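Local coordinates for protein cytosine deaminase (Klebsiella pneumoniae, PDB 4R88) that probably catalyses the metal-dependent hydrolytic deamination of cytosine to uracil and ammonia, and is held here with iron and the analogue 5-fluorocytosine in its active site, at residues I268-E273 against A306-Q311; E212-Q217 against H276-F281; R166-G171 against Y202-D207; I57-T62 against K101-L106. All coordinates share one frame; numbering follows the deposited sequence.

Contact 1 of 4, residues I268-E273 against A306-Q311. With FE2 (Fe (II) ion), chain T; 1LD (5-fluorocytosine), chain S.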
# COMPACT_ATOMS: atom_id res chain seq x y z
N ILE B 268 10.99 -13.58 -8.01
CA ILE B 268 10.02 -12.49 -8.12
C ILE B 268 8.94 -12.67 -7.08
O ILE B 268 8.40 -13.76 -6.92
CB ILE B 268 9.38 -12.41 -9.53
CG1 ILE B 268 10.42 -12.06 -10.60
CG2 ILE B 268 8.27 -11.36 -9.55
CD1 ILE B 268 9.88 -12.16 -12.03
N SER B 269 8.64 -11.60 -6.35
CA SER B 269 7.56 -11.60 -5.37
C SER B 269 6.50 -10.59 -5.80
O SER B 269 6.81 -9.51 -6.32
CB SER B 269 8.09 -11.23 -3.98
OG SER B 269 7.04 -11.13 -3.03
N CYS B 270 5.23 -10.93 -5.57
CA CYS B 270 4.12 -10.05 -5.90
C CYS B 270 3.34 -9.76 -4.61
O CYS B 270 2.34 -10.42 -4.34
CB CYS B 270 3.23 -10.71 -6.96
SG CYS B 270 4.17 -11.23 -8.46
N PRO B 271 3.81 -8.80 -3.80
CA PRO B 271 3.25 -8.65 -2.45
C PRO B 271 1.78 -8.25 -2.40
O PRO B 271 1.07 -8.76 -1.53
CB PRO B 271 4.12 -7.57 -1.81
CG PRO B 271 4.68 -6.79 -3.00
CD PRO B 271 4.91 -7.84 -4.05
N THR B 272 1.31 -7.36 -3.28
CA THR B 272 -0.11 -7.00 -3.25
C THR B 272 -0.99 -8.18 -3.65
O THR B 272 -2.10 -8.36 -3.13
CB THR B 272 -0.45 -5.81 -4.14
OG1 THR B 272 -0.02 -6.07 -5.48
CG2 THR B 272 0.23 -4.53 -3.62
N GLU B 273 -0.50 -9.00 -4.58
CA GLU B 273 -1.26 -10.15 -5.02
C GLU B 273 -1.28 -11.20 -3.92
O GLU B 273 -2.33 -11.74 -3.59
CB GLU B 273 -0.65 -10.76 -6.30
CG GLU B 273 -1.52 -11.84 -6.94
CD GLU B 273 -2.31 -11.30 -8.12
OE1 GLU B 273 -2.38 -10.07 -8.28
OE2 GLU B 273 -2.83 -12.11 -8.91
N ALA B 306 6.77 -7.28 -8.30
CA ALA B 306 5.97 -7.18 -9.51
C ALA B 306 4.49 -6.97 -9.16
O ALA B 306 4.07 -7.31 -8.06
CB ALA B 306 6.13 -8.44 -10.34
N GLN B 307 3.71 -6.44 -10.09
CA GLN B 307 2.27 -6.22 -9.87
C GLN B 307 1.40 -7.47 -10.05
O GLN B 307 0.33 -7.58 -9.44
CB GLN B 307 1.74 -5.12 -10.79
CG GLN B 307 2.31 -3.76 -10.45
CD GLN B 307 2.17 -2.76 -11.58
OE1 GLN B 307 1.19 -2.03 -11.64
NE2 GLN B 307 3.17 -2.72 -12.46
N ASP B 308 1.84 -8.37 -10.92
CA ASP B 308 1.12 -9.63 -11.22
C ASP B 308 -0.19 -9.46 -12.00
O ASP B 308 -0.35 -9.99 -13.10
CB ASP B 308 0.88 -10.45 -9.93
CG ASP B 308 0.64 -11.92 -10.21
OD1 ASP B 308 0.45 -12.71 -9.26
OD2 ASP B 308 0.63 -12.31 -11.39
N SER B 309 -1.14 -8.72 -11.43
CA SER B 309 -2.48 -8.61 -12.01
C SER B 309 -2.97 -7.17 -12.04
O SER B 309 -2.73 -6.41 -11.12
CB SER B 309 -3.48 -9.42 -11.19
OG SER B 309 -3.21 -10.81 -11.21
N ILE B 310 -3.71 -6.82 -13.09
CA ILE B 310 -4.47 -5.57 -13.08
C ILE B 310 -5.93 -5.87 -13.47
O ILE B 310 -6.21 -6.22 -14.62
CB ILE B 310 -3.82 -4.52 -14.01
CG1 ILE B 310 -2.49 -4.06 -13.40
CG2 ILE B 310 -4.76 -3.34 -14.24
CD1 ILE B 310 -1.61 -3.19 -14.33
N GLN B 311 -6.83 -5.79 -12.49
CA GLN B 311 -8.27 -5.95 -12.69
C GLN B 311 -8.62 -7.25 -13.42
O GLN B 311 -9.27 -7.23 -14.47
CB GLN B 311 -8.85 -4.73 -13.42
CG GLN B 311 -8.61 -3.41 -12.66
CD GLN B 311 -8.98 -2.19 -13.47
OE1 GLN B 311 -8.14 -1.59 -14.13
NE2 GLN B 311 -10.25 -1.81 -13.41
FE FE2 T . 1.36 -14.77 -11.74
N1 1LD S . -2.41 -17.34 -12.34
C6 1LD S . -2.72 -16.03 -12.35
C2 1LD S . -1.80 -17.87 -11.27
O2 1LD S . -1.48 -19.21 -11.27
N3 1LD S . -1.47 -17.14 -10.19
C4 1LD S . -1.77 -15.83 -10.16
N4 1LD S . -1.43 -15.07 -8.99
C5 1LD S . -2.41 -15.23 -11.25
F 1LD S . -2.71 -13.93 -11.26
O HOH W 1 1.99 -7.59 -6.28
O HOH W 2 -1.31 -7.06 -7.36
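Ala306 fits its methyl into the angle between Ile268 and Cys270: CB of Ala306 lies 3.7 Å from CG2 of Ile268 and slightly farther from the Cys270 sulfur. A side chain this small lets the backbones draw close, and Ala306 N donates to Ser269 O at 3.0 Å. SG of Cys270, turned anti to its carbonyl carbon (chi1 -54°), also rests on CB of Asp308, so the apolar packing runs up to the metal ligand. On the other flank water replaces direct contact. One water joins Thr272 OG1 to Ala306 O, and a second lies between the same hydroxyl and Gln307 O, so water spans what the short threonine cannot. Beyond this packing lies the ligand. Asp308 OD2 binds the iron at 2.6 Å, with His56, His58 and His209. Glu273, bent at chi2 (101°), crosses Asp308 at about a right angle, and its OE2 accepts from N4 of 5-fluorocytosine at 3.3 Å. OE2 of Glu273 also stands 3.4 Å from OD1 of Asp308, two acceptors not bonded together. Metal-binding aspartate and ligand-binding glutamate thus meet at the strand ends of a TIM barrel, the mononuclear metal site of an amidohydrolase.

Contact 2 of 4, residues E212-Q217 against H276-F281. With 1LD (5-fluorocytosine), chain S.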
# COMPACT_ATOMS: atom_id res chain seq x y z
N GLU B 212 3.10 -21.28 -5.34
CA GLU B 212 2.18 -20.19 -4.99
C GLU B 212 1.01 -20.75 -4.21
O GLU B 212 -0.11 -20.82 -4.71
CB GLU B 212 1.65 -19.46 -6.24
CG GLU B 212 0.86 -18.18 -5.89
CD GLU B 212 0.29 -17.50 -7.12
OE1 GLU B 212 -0.26 -16.38 -6.97
OE2 GLU B 212 0.39 -18.06 -8.23
N ILE B 213 1.29 -21.16 -2.98
CA ILE B 213 0.35 -21.88 -2.16
C ILE B 213 0.93 -21.90 -0.74
O ILE B 213 2.15 -21.83 -0.58
CB ILE B 213 0.15 -23.32 -2.67
CG1 ILE B 213 -1.05 -23.98 -2.00
CG2 ILE B 213 1.39 -24.16 -2.43
CD1 ILE B 213 -1.38 -25.34 -2.56
N ASP B 214 0.08 -21.97 0.27
CA ASP B 214 0.57 -21.89 1.66
C ASP B 214 0.99 -23.24 2.25
O ASP B 214 1.39 -23.31 3.42
CB ASP B 214 -0.47 -21.21 2.56
CG ASP B 214 -0.65 -19.73 2.23
OD1 ASP B 214 -1.80 -19.25 2.26
OD2 ASP B 214 0.37 -19.04 1.96
N ASP B 215 0.91 -24.30 1.45
CA ASP B 215 1.26 -25.65 1.90
C ASP B 215 2.77 -25.75 2.14
O ASP B 215 3.54 -25.59 1.20
CB ASP B 215 0.82 -26.64 0.81
CG ASP B 215 1.14 -28.10 1.15
OD1 ASP B 215 0.95 -28.99 0.28
OD2 ASP B 215 1.58 -28.36 2.28
N PRO B 216 3.20 -26.03 3.39
CA PRO B 216 4.64 -26.15 3.69
C PRO B 216 5.29 -27.35 3.02
O PRO B 216 6.52 -27.44 3.01
CB PRO B 216 4.67 -26.35 5.22
CG PRO B 216 3.34 -25.95 5.71
CD PRO B 216 2.38 -26.27 4.59
N GLN B 217 4.48 -28.28 2.51
CA GLN B 217 5.00 -29.40 1.72
C GLN B 217 5.24 -29.06 0.25
O GLN B 217 5.74 -29.89 -0.50
CB GLN B 217 4.04 -30.60 1.77
CG GLN B 217 3.99 -31.30 3.13
CD GLN B 217 3.28 -32.66 3.06
OE1 GLN B 217 2.50 -33.00 3.94
NE2 GLN B 217 3.57 -33.44 2.02
N HIS B 276 -3.34 -10.62 -0.79
CA HIS B 276 -4.74 -10.81 -1.14
C HIS B 276 -5.12 -12.29 -1.29
O HIS B 276 -6.17 -12.72 -0.79
CB HIS B 276 -5.04 -10.05 -2.44
CG HIS B 276 -6.34 -10.42 -3.08
ND1 HIS B 276 -7.56 -10.24 -2.47
CD2 HIS B 276 -6.60 -10.96 -4.30
CE1 HIS B 276 -8.52 -10.66 -3.27
NE2 HIS B 276 -7.97 -11.09 -4.40
N LEU B 277 -4.27 -13.07 -1.98
CA LEU B 277 -4.58 -14.47 -2.29
C LEU B 277 -4.12 -15.48 -1.24
O LEU B 277 -4.71 -16.56 -1.12
CB LEU B 277 -4.00 -14.88 -3.65
CG LEU B 277 -4.53 -14.21 -4.93
CD1 LEU B 277 -3.77 -14.76 -6.13
CD2 LEU B 277 -6.04 -14.40 -5.10
N GLN B 278 -3.07 -15.15 -0.49
CA GLN B 278 -2.58 -16.07 0.53
C GLN B 278 -3.25 -15.80 1.88
O GLN B 278 -3.89 -14.77 2.08
CB GLN B 278 -1.06 -15.98 0.69
CG GLN B 278 -0.27 -16.11 -0.62
CD GLN B 278 -0.61 -17.38 -1.39
OE1 GLN B 278 -1.05 -17.32 -2.54
NE2 GLN B 278 -0.41 -18.53 -0.76
N GLY B 279 -3.10 -16.75 2.80
CA GLY B 279 -3.65 -16.62 4.14
C GLY B 279 -5.15 -16.87 4.18
O GLY B 279 -5.79 -16.73 5.22
N ARG B 280 -5.72 -17.28 3.04
CA ARG B 280 -7.16 -17.48 2.94
C ARG B 280 -7.61 -18.76 3.62
O ARG B 280 -8.78 -18.92 3.96
CB ARG B 280 -7.59 -17.50 1.47
CG ARG B 280 -7.40 -16.17 0.77
CD ARG B 280 -8.64 -15.32 0.91
NE ARG B 280 -8.45 -14.03 0.25
CZ ARG B 280 -9.33 -13.04 0.30
NH1 ARG B 280 -10.47 -13.19 0.97
NH2 ARG B 280 -9.07 -11.91 -0.32
N PHE B 281 -6.68 -19.68 3.83
CA PHE B 281 -7.03 -20.98 4.38
C PHE B 281 -6.66 -21.08 5.85
O PHE B 281 -6.89 -22.09 6.50
CB PHE B 281 -6.43 -22.10 3.53
CG PHE B 281 -6.89 -22.04 2.12
CD1 PHE B 281 -6.09 -21.48 1.13
CD2 PHE B 281 -8.16 -22.47 1.78
CE1 PHE B 281 -6.54 -21.40 -0.17
CE2 PHE B 281 -8.62 -22.38 0.48
CZ PHE B 281 -7.80 -21.84 -0.50
N1 1LD S . -2.41 -17.34 -12.34
C6 1LD S . -2.72 -16.03 -12.35
C2 1LD S . -1.80 -17.87 -11.27
O2 1LD S . -1.48 -19.21 -11.27
N3 1LD S . -1.47 -17.14 -10.19
C4 1LD S . -1.77 -15.83 -10.16
N4 1LD S . -1.43 -15.07 -8.99
C5 1LD S . -2.41 -15.23 -11.25
F 1LD S . -2.71 -13.93 -11.26
O HOH W 3 -0.24 -15.33 -4.41
O HOH W 4 -2.32 -19.78 -3.22
O HOH W 5 -3.78 -20.01 3.88
O HOH W 6 -4.55 -18.78 0.67
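Asp214 and Gln278 meet with their flat groups steeply turned, the carboxylate and amide planes 76° apart. NE2 of Gln278 therefore comes to Asp214 OD2 from above the carboxylate plane, at 2.9 Å, although the oxygen lies close to the plane of the amide. The other oxygen, OD1, takes the backbone N of Gly279 on its syn side in a nearly straight bond of 2.9 Å. An aspartate suits this place because its two oxygens can hold a side-chain amide and a backbone N-H together, just where Gln278 leaves the helix. Two waters also hold OD1, one bridging it to Phe281 N, the other to Leu277 O and Arg280 N. Both segments lie at the ligand-binding end of the amidohydrolase TIM barrel, one in the loop after strand 205-210, the other running out of helix 271-277. Bent at chi2 (-55°), Gln278 turns its OE1 toward Glu212, whose side chain it crosses at about a right angle; their planes are only 31° apart. Two waters fill this approach, one of them joining Gln278 OE1 to Glu212 OE1. Glu212, extended beyond CG, reaches 5-fluorocytosine, and its OE1 accepts from ligand N4 at 2.7 Å.

Contact 3 of 4, residues R166-G171 against Y202-D207. With EDO (1,2-ethanediol), chain C.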
# COMPACT_ATOMS: atom_id res chain seq x y z
N ARG B 166 4.37 -25.93 -28.90
CA ARG B 166 3.85 -24.99 -29.90
C ARG B 166 4.16 -23.55 -29.52
O ARG B 166 4.62 -22.77 -30.34
CB ARG B 166 2.33 -25.14 -30.06
CG ARG B 166 1.85 -26.53 -30.48
CD ARG B 166 0.61 -26.43 -31.33
NE ARG B 166 -0.63 -26.49 -30.58
CZ ARG B 166 -1.72 -25.79 -30.87
NH1 ARG B 166 -1.72 -24.95 -31.88
NH2 ARG B 166 -2.80 -25.92 -30.12
N ALA B 167 3.90 -23.19 -28.26
CA ALA B 167 4.10 -21.82 -27.80
C ALA B 167 5.55 -21.39 -27.89
O ALA B 167 5.84 -20.25 -28.27
CB ALA B 167 3.58 -21.65 -26.36
N ILE B 168 6.47 -22.28 -27.51
CA ILE B 168 7.88 -21.97 -27.62
C ILE B 168 8.29 -21.85 -29.10
O ILE B 168 9.03 -20.94 -29.49
CB ILE B 168 8.77 -23.02 -26.90
CG1 ILE B 168 8.95 -22.67 -25.42
CG2 ILE B 168 10.17 -23.04 -27.53
CD1 ILE B 168 7.69 -22.38 -24.65
N GLU B 169 7.79 -22.76 -29.93
CA GLU B 169 8.12 -22.73 -31.36
C GLU B 169 7.58 -21.49 -32.06
O GLU B 169 8.14 -21.05 -33.06
CB GLU B 169 7.67 -24.02 -32.06
CG GLU B 169 8.48 -25.21 -31.60
CD GLU B 169 8.37 -26.41 -32.52
OE1 GLU B 169 7.41 -26.49 -33.33
OE2 GLU B 169 9.25 -27.29 -32.42
N MET B 170 6.49 -20.93 -31.53
CA MET B 170 5.93 -19.68 -32.05
C MET B 170 6.71 -18.45 -31.59
O MET B 170 6.46 -17.34 -32.06
CB MET B 170 4.48 -19.53 -31.59
CG MET B 170 3.51 -20.47 -32.31
SD MET B 170 1.94 -20.57 -31.40
CE MET B 170 1.30 -18.93 -31.77
N GLY B 171 7.62 -18.63 -30.63
CA GLY B 171 8.53 -17.56 -30.26
C GLY B 171 8.32 -16.96 -28.89
O GLY B 171 8.83 -15.87 -28.63
N TYR B 202 15.63 -25.29 -26.63
CA TYR B 202 15.35 -24.16 -27.51
C TYR B 202 16.09 -22.87 -27.12
O TYR B 202 15.92 -21.83 -27.74
CB TYR B 202 13.85 -23.90 -27.58
CG TYR B 202 13.08 -24.96 -28.35
CD1 TYR B 202 12.62 -26.12 -27.72
CD2 TYR B 202 12.78 -24.79 -29.70
CE1 TYR B 202 11.91 -27.09 -28.42
CE2 TYR B 202 12.07 -25.76 -30.41
CZ TYR B 202 11.63 -26.91 -29.76
OH TYR B 202 10.92 -27.87 -30.45
N GLY B 203 16.93 -22.95 -26.09
CA GLY B 203 17.70 -21.80 -25.65
C GLY B 203 16.84 -20.65 -25.16
O GLY B 203 17.07 -19.48 -25.51
N ARG B 204 15.84 -20.97 -24.35
CA ARG B 204 14.93 -19.94 -23.83
C ARG B 204 15.19 -19.66 -22.36
O ARG B 204 15.85 -20.46 -21.68
CB ARG B 204 13.47 -20.36 -24.01
CG ARG B 204 13.08 -20.66 -25.49
CD ARG B 204 13.32 -19.44 -26.36
NE ARG B 204 13.31 -19.80 -27.78
CZ ARG B 204 12.20 -19.95 -28.49
NH1 ARG B 204 12.25 -20.30 -29.76
NH2 ARG B 204 11.02 -19.74 -27.91
N LEU B 205 14.65 -18.55 -21.87
CA LEU B 205 14.66 -18.25 -20.44
C LEU B 205 13.58 -19.09 -19.74
O LEU B 205 12.78 -19.74 -20.39
CB LEU B 205 14.45 -16.75 -20.17
CG LEU B 205 15.37 -15.78 -20.94
CD1 LEU B 205 15.07 -14.32 -20.58
CD2 LEU B 205 16.82 -16.09 -20.65
N VAL B 206 13.59 -19.07 -18.42
CA VAL B 206 12.65 -19.84 -17.60
C VAL B 206 12.09 -18.93 -16.53
O VAL B 206 12.82 -18.16 -15.91
CB VAL B 206 13.34 -21.03 -16.92
CG1 VAL B 206 12.42 -21.70 -15.91
CG2 VAL B 206 13.81 -22.04 -17.96
N ASP B 207 10.78 -19.00 -16.31
CA ASP B 207 10.15 -18.27 -15.23
C ASP B 207 8.90 -19.03 -14.79
O ASP B 207 7.87 -18.99 -15.46
CB ASP B 207 9.80 -16.84 -15.65
CG ASP B 207 9.29 -16.00 -14.47
OD1 ASP B 207 9.49 -14.76 -14.49
OD2 ASP B 207 8.68 -16.57 -13.54
C1 EDO C . 12.79 -14.61 -29.26
O1 EDO C . 11.87 -15.64 -29.61
C2 EDO C . 13.46 -15.00 -27.95
O2 EDO C . 13.96 -16.34 -28.08
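Ile168 and Tyr202 are the nearest points of the two backbones, their CA atoms 7.8 Å apart, and side chains fill the distance. Helix 160-169 closes in a Schellman motif at Gly171, whose positive phi (111°) suits a residue without a side chain. Gly203, also at positive phi, turns the other segment out of helix 185-202 and toward strand 205-210.

CG2 of Ile168 is the apolar centre of the contact. It lies over one face of the Tyr202 ring in a CH-pi contact, 3.9 Å from the centroid, offset toward the rim on the CG side. The same methyl covers one face of the Arg204 guanidinium, 3.4 Å from NH2. A beta-branched residue is apt here, since with CG2 anti to the backbone N the methyl can serve both flat groups. At the far end of the ring, OH of Tyr202 donates to Glu169 OE2 at 2.6 Å, meeting it on the anti side and near the carboxylate plane; the two planes are 65° apart.

Arg204, bent at chi2 (-59°), brings NH2 to Ile168 O at 2.8 Å. That carbonyl also accepts from Gly171 N at 2.9 Å, the two donors arriving from opposite faces of its plane. 1,2-Ethanediol, probably from the crystallisation liquor, lies over the other face of the guanidinium. The Schellman motif ends the helix, and arginine adds a positive group at a carbonyl of the last turn, Ile168 O, where it would be expected to offset the negative end of the helix dipole, while Tyr202, through Ile168 and Glu169, ties that end to the neighbouring segment.

Contact 4 of 4, residues I57-T62 against K101-L106. With FE2 (Fe (II) ion), chain T; 1LD (5-fluorocytosine), chain S.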
# COMPACT_ATOMS: atom_id res chain seq x y z
N ILE B 57 3.56 -9.99 -15.08
CA ILE B 57 2.17 -9.57 -15.21
C ILE B 57 1.41 -10.51 -16.16
O ILE B 57 2.02 -11.17 -16.99
CB ILE B 57 2.09 -8.11 -15.66
CG1 ILE B 57 0.69 -7.54 -15.43
CG2 ILE B 57 2.52 -7.96 -17.15
CD1 ILE B 57 0.64 -6.02 -15.51
N HIS B 58 0.10 -10.62 -16.00
CA HIS B 58 -0.72 -11.47 -16.87
C HIS B 58 -1.56 -10.61 -17.81
O HIS B 58 -2.74 -10.37 -17.53
CB HIS B 58 -1.65 -12.35 -16.04
CG HIS B 58 -0.93 -13.39 -15.25
ND1 HIS B 58 -0.78 -14.69 -15.70
CD2 HIS B 58 -0.28 -13.33 -14.07
CE1 HIS B 58 -0.07 -15.38 -14.82
NE2 HIS B 58 0.24 -14.57 -13.82
N LEU B 59 -0.96 -10.14 -18.91
CA LEU B 59 -1.66 -9.27 -19.86
C LEU B 59 -2.82 -9.93 -20.61
O LEU B 59 -3.73 -9.24 -21.08
CB LEU B 59 -0.69 -8.67 -20.89
CG LEU B 59 0.32 -7.64 -20.41
CD1 LEU B 59 1.10 -7.10 -21.62
CD2 LEU B 59 -0.39 -6.52 -19.66
N ASP B 60 -2.78 -11.25 -20.78
CA ASP B 60 -3.90 -11.92 -21.45
C ASP B 60 -5.17 -11.85 -20.62
O ASP B 60 -6.27 -11.79 -21.17
CB ASP B 60 -3.55 -13.36 -21.87
CG ASP B 60 -3.24 -14.27 -20.70
OD1 ASP B 60 -3.34 -15.51 -20.88
OD2 ASP B 60 -2.89 -13.77 -19.62
N ALA B 61 -5.00 -11.79 -19.29
CA ALA B 61 -6.13 -11.76 -18.36
C ALA B 61 -6.48 -10.35 -17.87
O ALA B 61 -7.47 -10.19 -17.16
CB ALA B 61 -5.84 -12.66 -17.16
N THR B 62 -5.68 -9.35 -18.22
CA THR B 62 -5.90 -8.01 -17.66
C THR B 62 -7.26 -7.42 -18.06
O THR B 62 -7.75 -7.66 -19.16
CB THR B 62 -4.76 -7.02 -18.05
OG1 THR B 62 -4.86 -5.82 -17.25
CG2 THR B 62 -4.82 -6.65 -19.52
N LYS B 101 -4.43 -1.34 -23.58
CA LYS B 101 -4.91 -0.41 -22.56
C LYS B 101 -4.07 -0.52 -21.27
O LYS B 101 -3.68 0.49 -20.68
CB LYS B 101 -6.40 -0.63 -22.30
CG LYS B 101 -6.93 0.28 -21.20
CD LYS B 101 -8.45 0.39 -21.23
CE LYS B 101 -8.93 1.32 -20.12
NZ LYS B 101 -10.41 1.41 -20.07
N THR B 102 -3.77 -1.75 -20.85
CA THR B 102 -2.94 -1.94 -19.67
C THR B 102 -1.49 -1.49 -19.91
O THR B 102 -0.85 -0.91 -19.02
CB THR B 102 -3.01 -3.38 -19.14
OG1 THR B 102 -4.33 -3.61 -18.61
CG2 THR B 102 -1.99 -3.62 -18.01
N ILE B 103 -1.00 -1.71 -21.12
CA ILE B 103 0.33 -1.24 -21.48
C ILE B 103 0.39 0.29 -21.37
O ILE B 103 1.40 0.85 -20.95
CB ILE B 103 0.76 -1.76 -22.87
CG1 ILE B 103 1.12 -3.25 -22.76
CG2 ILE B 103 1.94 -0.97 -23.45
CD1 ILE B 103 1.32 -3.92 -24.12
N GLY B 104 -0.71 0.96 -21.71
CA GLY B 104 -0.80 2.40 -21.55
C GLY B 104 -0.69 2.82 -20.10
O GLY B 104 -0.09 3.85 -19.81
N MET B 105 -1.25 2.02 -19.19
CA MET B 105 -1.14 2.31 -17.76
C MET B 105 0.30 2.17 -17.31
O MET B 105 0.80 3.02 -16.58
CB MET B 105 -1.98 1.36 -16.91
CG MET B 105 -3.44 1.28 -17.25
SD MET B 105 -4.26 0.24 -16.01
CE MET B 105 -5.87 0.02 -16.78
N LEU B 106 0.95 1.08 -17.71
CA LEU B 106 2.36 0.84 -17.38
C LEU B 106 3.24 1.98 -17.89
O LEU B 106 4.11 2.48 -17.17
CB LEU B 106 2.82 -0.52 -17.92
CG LEU B 106 2.07 -1.73 -17.32
CD1 LEU B 106 2.39 -3.01 -18.10
CD2 LEU B 106 2.38 -1.91 -15.85
FE FE2 T . 1.36 -14.77 -11.74
N1 1LD S . -2.41 -17.34 -12.34
C6 1LD S . -2.72 -16.03 -12.35
C2 1LD S . -1.80 -17.87 -11.27
O2 1LD S . -1.48 -19.21 -11.27
N3 1LD S . -1.47 -17.14 -10.19
C4 1LD S . -1.77 -15.83 -10.16
N4 1LD S . -1.43 -15.07 -8.99
C5 1LD S . -2.41 -15.23 -11.25
F 1LD S . -2.71 -13.93 -11.26
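Behind the iron site of this amidohydrolase TIM barrel, the loop that leaves strand 46-57 is packed against helix 92-108 by Leu59, Thr62 and Ile57. At the end of the strand stands the His-X-His pair of the family, His56 and His58, both iron ligands. His58 faces away from the helix: its NE2 binds the iron at 2.4 Å, and C6 of 5-fluorocytosine lies over one face of its ring, offset toward the rim. The residues on either side of His58 turn to the helix instead, and their aliphatic chains suit a buried interface.

Leu59, with CG anti to the carbonyl carbon (chi1 -69°), divides its methyls between two helix residues: CD2 meets CG2 of Thr102 at 3.7 Å, crossing it at a slant, while CD1 meets CG1 of Ile103 at 4.0 Å, the side chains at about a right angle. CD1 of Ile57 makes a looser contact, 4.3 Å from CD1 of Leu106. Successive turns of the helix thus offer Thr102 and Leu106 to the loop, and helix 126-137 closes over Leu59 and Ile103 from another side.

Threonine suits position 102 because its methyl joins this apolar layer while its hydroxyl is left to pair with Thr62. Thr62 also bonds through OG1 to Ile310 O, and Arg98, earlier on the same helix, holds the carbonyls of Asp60 and Thr62. The two threonines reach toward each other tip to tip, and Thr62 OG1 and Thr102 OG1 share a short hydrogen bond of 2.6 Å.

In the fold
Contacts 1 and 4 are buried, with centres about 12 Å apart, and share the iron: Asp308 and His58 are both ligands, and the loops are bonded directly, Asp308 O to His58 N. Contact 2 is partly buried and follows contact 1 along helix 271-277; both touch 5-fluorocytosine and the second subunit. Contact 3 lies at the surface, about 23 Å from contact 1 between centres, yet its strand runs inward until Asp207 packs on Ile268. Chemistry follows position: contact 4 is mainly aliphatic, contact 1 combines small apolar groups with carboxylates, contact 2 is polar and watered, and contact 3 sets an arginine and a tyrosine against a helix end.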